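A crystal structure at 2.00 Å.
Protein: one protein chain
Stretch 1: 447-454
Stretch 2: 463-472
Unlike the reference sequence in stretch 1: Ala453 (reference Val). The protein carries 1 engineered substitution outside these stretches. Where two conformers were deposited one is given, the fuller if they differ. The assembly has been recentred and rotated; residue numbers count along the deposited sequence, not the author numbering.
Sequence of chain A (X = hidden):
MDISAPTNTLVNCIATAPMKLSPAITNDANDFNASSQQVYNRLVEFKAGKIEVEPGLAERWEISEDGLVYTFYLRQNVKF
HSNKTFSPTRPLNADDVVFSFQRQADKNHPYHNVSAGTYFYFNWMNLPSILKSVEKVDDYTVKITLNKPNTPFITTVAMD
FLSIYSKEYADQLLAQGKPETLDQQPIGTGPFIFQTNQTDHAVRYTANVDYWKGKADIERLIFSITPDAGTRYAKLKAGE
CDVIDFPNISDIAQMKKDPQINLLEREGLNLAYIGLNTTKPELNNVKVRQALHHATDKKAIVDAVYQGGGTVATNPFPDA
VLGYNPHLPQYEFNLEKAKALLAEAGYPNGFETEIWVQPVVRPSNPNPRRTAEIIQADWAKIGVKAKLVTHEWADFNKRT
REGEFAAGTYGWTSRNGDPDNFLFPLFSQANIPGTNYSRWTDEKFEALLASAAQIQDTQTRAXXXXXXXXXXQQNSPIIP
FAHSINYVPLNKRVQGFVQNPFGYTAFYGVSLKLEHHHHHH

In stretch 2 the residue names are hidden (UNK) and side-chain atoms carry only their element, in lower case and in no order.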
# COMPACT_ATOMS: atom_id res chain seq x y z
N ALA A 447 -16.66 -4.06 -17.99
CA ALA A 447 -16.10 -3.56 -19.25
C ALA A 447 -15.36 -2.24 -19.04
O ALA A 447 -14.29 -2.02 -19.62
CB ALA A 447 -17.20 -3.39 -20.31
N LEU A 448 -15.92 -1.37 -18.20
CA LEU A 448 -15.23 -0.12 -17.86
C LEU A 448 -13.89 -0.39 -17.16
O LEU A 448 -12.91 0.30 -17.42
CB LEU A 448 -16.10 0.79 -16.99
CG LEU A 448 -17.36 1.34 -17.66
CD1 LEU A 448 -18.24 2.03 -16.64
CD2 LEU A 448 -16.96 2.32 -18.77
N LEU A 449 -13.85 -1.38 -16.27
CA LEU A 449 -12.58 -1.67 -15.58
C LEU A 449 -11.53 -2.14 -16.58
O LEU A 449 -10.37 -1.74 -16.52
CB LEU A 449 -12.74 -2.73 -14.47
CG LEU A 449 -13.58 -2.42 -13.24
CD1 LEU A 449 -13.27 -3.42 -12.13
CD2 LEU A 449 -13.30 -0.99 -12.77
N ALA A 450 -11.94 -3.00 -17.50
CA ALA A 450 -11.00 -3.53 -18.48
C ALA A 450 -10.49 -2.41 -19.41
O ALA A 450 -9.29 -2.27 -19.65
CB ALA A 450 -11.64 -4.68 -19.25
N SER A 451 -11.41 -1.59 -19.92
CA SER A 451 -11.03 -0.46 -20.76
C SER A 451 -10.09 0.48 -20.03
O SER A 451 -9.10 0.92 -20.59
CB SER A 451 -12.27 0.32 -21.22
OG SER A 451 -13.03 -0.47 -22.14
N ALA A 452 -10.42 0.80 -18.78
CA ALA A 452 -9.63 1.75 -18.01
C ALA A 452 -8.24 1.24 -17.69
O ALA A 452 -7.29 2.01 -17.69
CB ALA A 452 -10.37 2.14 -16.72
N ALA A 453 -8.12 -0.05 -17.40
CA ALA A 453 -6.82 -0.68 -17.17
C ALA A 453 -5.92 -0.76 -18.39
O ALA A 453 -4.73 -1.05 -18.29
CB ALA A 453 -7.01 -2.07 -16.60
N GLN A 454 -6.52 -0.58 -19.57
CA GLN A 454 -5.82 -0.77 -20.84
C GLN A 454 -5.70 0.51 -21.66
O GLN A 454 -5.25 0.48 -22.80
CB GLN A 454 -6.48 -1.92 -21.64
CG GLN A 454 -6.15 -3.25 -20.92
CD GLN A 454 -7.20 -4.35 -21.07
OE1 GLN A 454 -7.80 -4.79 -20.08
NE2 GLN A 454 -7.38 -4.83 -22.29
N UNK A 463 -12.35 9.49 -16.01
CA UNK A 463 -13.77 9.50 -16.35
C UNK A 463 -14.33 8.09 -16.38
O UNK A 463 -15.45 7.84 -15.94
c UNK A 463 -14.24 12.39 -18.91
c UNK A 463 -13.71 13.81 -19.05
c UNK A 463 -14.00 10.20 -17.69
n UNK A 463 -12.30 13.84 -19.54
c UNK A 463 -13.67 11.69 -17.67
N UNK A 464 -13.56 7.15 -16.90
CA UNK A 464 -14.01 5.77 -16.93
C UNK A 464 -14.22 5.26 -15.50
O UNK A 464 -15.23 4.62 -15.20
c UNK A 464 -11.79 4.27 -19.80
c UNK A 464 -13.02 4.88 -17.71
c UNK A 464 -14.27 4.63 -19.92
c UNK A 464 -12.96 5.05 -19.24
N UNK A 465 -13.26 5.55 -14.62
CA UNK A 465 -13.38 5.12 -13.23
C UNK A 465 -14.56 5.78 -12.53
O UNK A 465 -15.28 5.13 -11.76
o UNK A 465 -8.28 1.43 -14.14
c UNK A 465 -10.40 1.98 -13.22
c UNK A 465 -9.18 2.38 -13.73
c UNK A 465 -11.03 4.28 -12.89
c UNK A 465 -11.30 2.92 -12.81
c UNK A 465 -8.87 3.73 -13.82
c UNK A 465 -12.06 5.29 -12.45
c UNK A 465 -9.80 4.67 -13.41
N UNK A 466 -14.79 7.05 -12.82
CA UNK A 466 -15.93 7.72 -12.20
C UNK A 466 -17.23 7.05 -12.60
O UNK A 466 -18.15 6.91 -11.79
c UNK A 466 -15.95 9.21 -12.53
n UNK A 466 -14.64 12.27 -10.94
o UNK A 466 -15.69 11.97 -12.91
c UNK A 466 -15.11 11.51 -11.92
c UNK A 466 -14.92 10.01 -11.76
N UNK A 467 -17.30 6.64 -13.87
CA UNK A 467 -18.46 5.95 -14.39
C UNK A 467 -18.64 4.59 -13.73
O UNK A 467 -19.76 4.24 -13.36
n UNK A 467 -18.69 7.91 -18.92
c UNK A 467 -18.36 5.77 -15.90
c UNK A 467 -18.58 6.82 -18.17
o UNK A 467 -18.53 5.69 -18.65
c UNK A 467 -18.54 7.05 -16.68
N UNK A 468 -17.55 3.83 -13.61
CA UNK A 468 -17.60 2.53 -12.93
C UNK A 468 -18.05 2.65 -11.48
O UNK A 468 -18.85 1.86 -11.00
c UNK A 468 -16.24 1.84 -12.99
N UNK A 469 -17.50 3.64 -10.77
CA UNK A 469 -17.85 3.83 -9.36
C UNK A 469 -19.33 4.22 -9.19
O UNK A 469 -19.98 3.78 -8.26
c UNK A 469 -15.53 4.19 -8.49
c UNK A 469 -17.47 5.26 -7.33
c UNK A 469 -16.90 4.83 -8.67
N UNK A 470 -19.89 5.00 -10.11
CA UNK A 470 -21.31 5.35 -10.02
C UNK A 470 -22.19 4.10 -10.14
O UNK A 470 -23.22 3.98 -9.46
c UNK A 470 -22.12 8.74 -10.23
o UNK A 470 -21.83 9.95 -10.16
o UNK A 470 -23.21 8.30 -9.81
c UNK A 470 -21.68 6.38 -11.09
c UNK A 470 -21.11 7.78 -10.84
N UNK A 471 -21.79 3.16 -10.98
CA UNK A 471 -22.54 1.91 -11.12
C UNK A 471 -22.43 1.07 -9.84
O UNK A 471 -23.44 0.58 -9.29
c UNK A 471 -22.45 1.76 -13.65
c UNK A 471 -22.63 -0.35 -12.26
c UNK A 471 -22.06 1.08 -12.33
c UNK A 471 -21.78 1.14 -14.88
N UNK A 472 -21.21 0.91 -9.36
CA UNK A 472 -20.99 0.26 -8.06
C UNK A 472 -21.85 0.89 -6.95
O UNK A 472 -22.52 0.19 -6.19
c UNK A 472 -19.43 -0.79 -5.39
c UNK A 472 -18.87 1.64 -4.15
c UNK A 472 -18.97 0.48 -3.38
c UNK A 472 -19.25 -0.73 -3.99
c UNK A 472 -19.51 0.32 -7.65
c UNK A 472 -19.31 0.36 -6.16
c UNK A 472 -19.03 1.57 -5.52
O HOH W 1 -9.39 -0.98 -14.03

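Position 463 carries four carbons in a row ending in a nitrogen; m at the first torsion and extended (t) through the second and third, the chain stays out of reach of stretch 1, and it is Lys463. At position 464 four carbons fork at the second. One tip lies 3.7 Å from Leu448 CD2, and CB is 3.9 Å from Ala452 CB. A fork at the second carbon defines leucine: Leu464, with rotamer m, t.

Position 465 has one carbon followed by a six-carbon ring bearing an oxygen, hence Tyr465. Its CA-to-CB bond points away from stretch 1, but the ring returns to it. Ala452 CB sits over one face, 3.6 Å from the ring centroid, in a CH-pi contact so close that CB is 3.2 Å from Tyr465 CZ. Leu449 CD2 lies at the ring edge, 4.2 Å from Tyr465 CE1. The hydroxyl OH donates to water 1 (2.7 Å to its O), which in turn donates to Leu449 O, 2.8 Å from the water O.

Position 466 shows three carbons, the third carrying two further atoms, one oxygen and one nitrogen. This amide is Gln466, out of reach of stretch 1 and bonded elsewhere in the structure through NE2. Position 467 repeats the pattern, but its CB points toward stretch 1 and the amide oxygen comes within 3.7 Å of Leu448 CD2; it is Gln467, touching the leucine at the exposed margin.

A single carbon at position 468 makes it Ala468. Its CB is 4.1 Å from Leu448 CB and also 4.1 Å from Leu449 CD2, while Leu448 CD1 reaches the backbone, 3.6 Å from Ala468 N. Position 469 has three carbons, one carrying the other two: Val469, buried but directed away. Position 470 ends its three carbons in two oxygens, the carboxylate of Glu470, which makes no contact. Four carbons at position 471, forked at the first with one arm two carbons long, give Ile471, whose CD1 is 4.1 Å from Leu448 CD1. At position 472 one carbon leads to a six-carbon ring without oxygen: Phe472, beyond reach of stretch 1.

The two helices run nearly antiparallel, at 161°, and their axes approach to 9.1 Å. Leu448 is the knob, set among Leu464, Gln467, Ala468 and Ile471. One helical turn on, the small Ala452 lets its backbone come near Leu464 while its methyl covers the Tyr465 ring. No direct hydrogen bond crosses the interface; apolar packing holds it, supplemented by the water bridge from Tyr465 OH to Leu449 O.

Stretch 2, residues 463-472: KLYQQAVEIF
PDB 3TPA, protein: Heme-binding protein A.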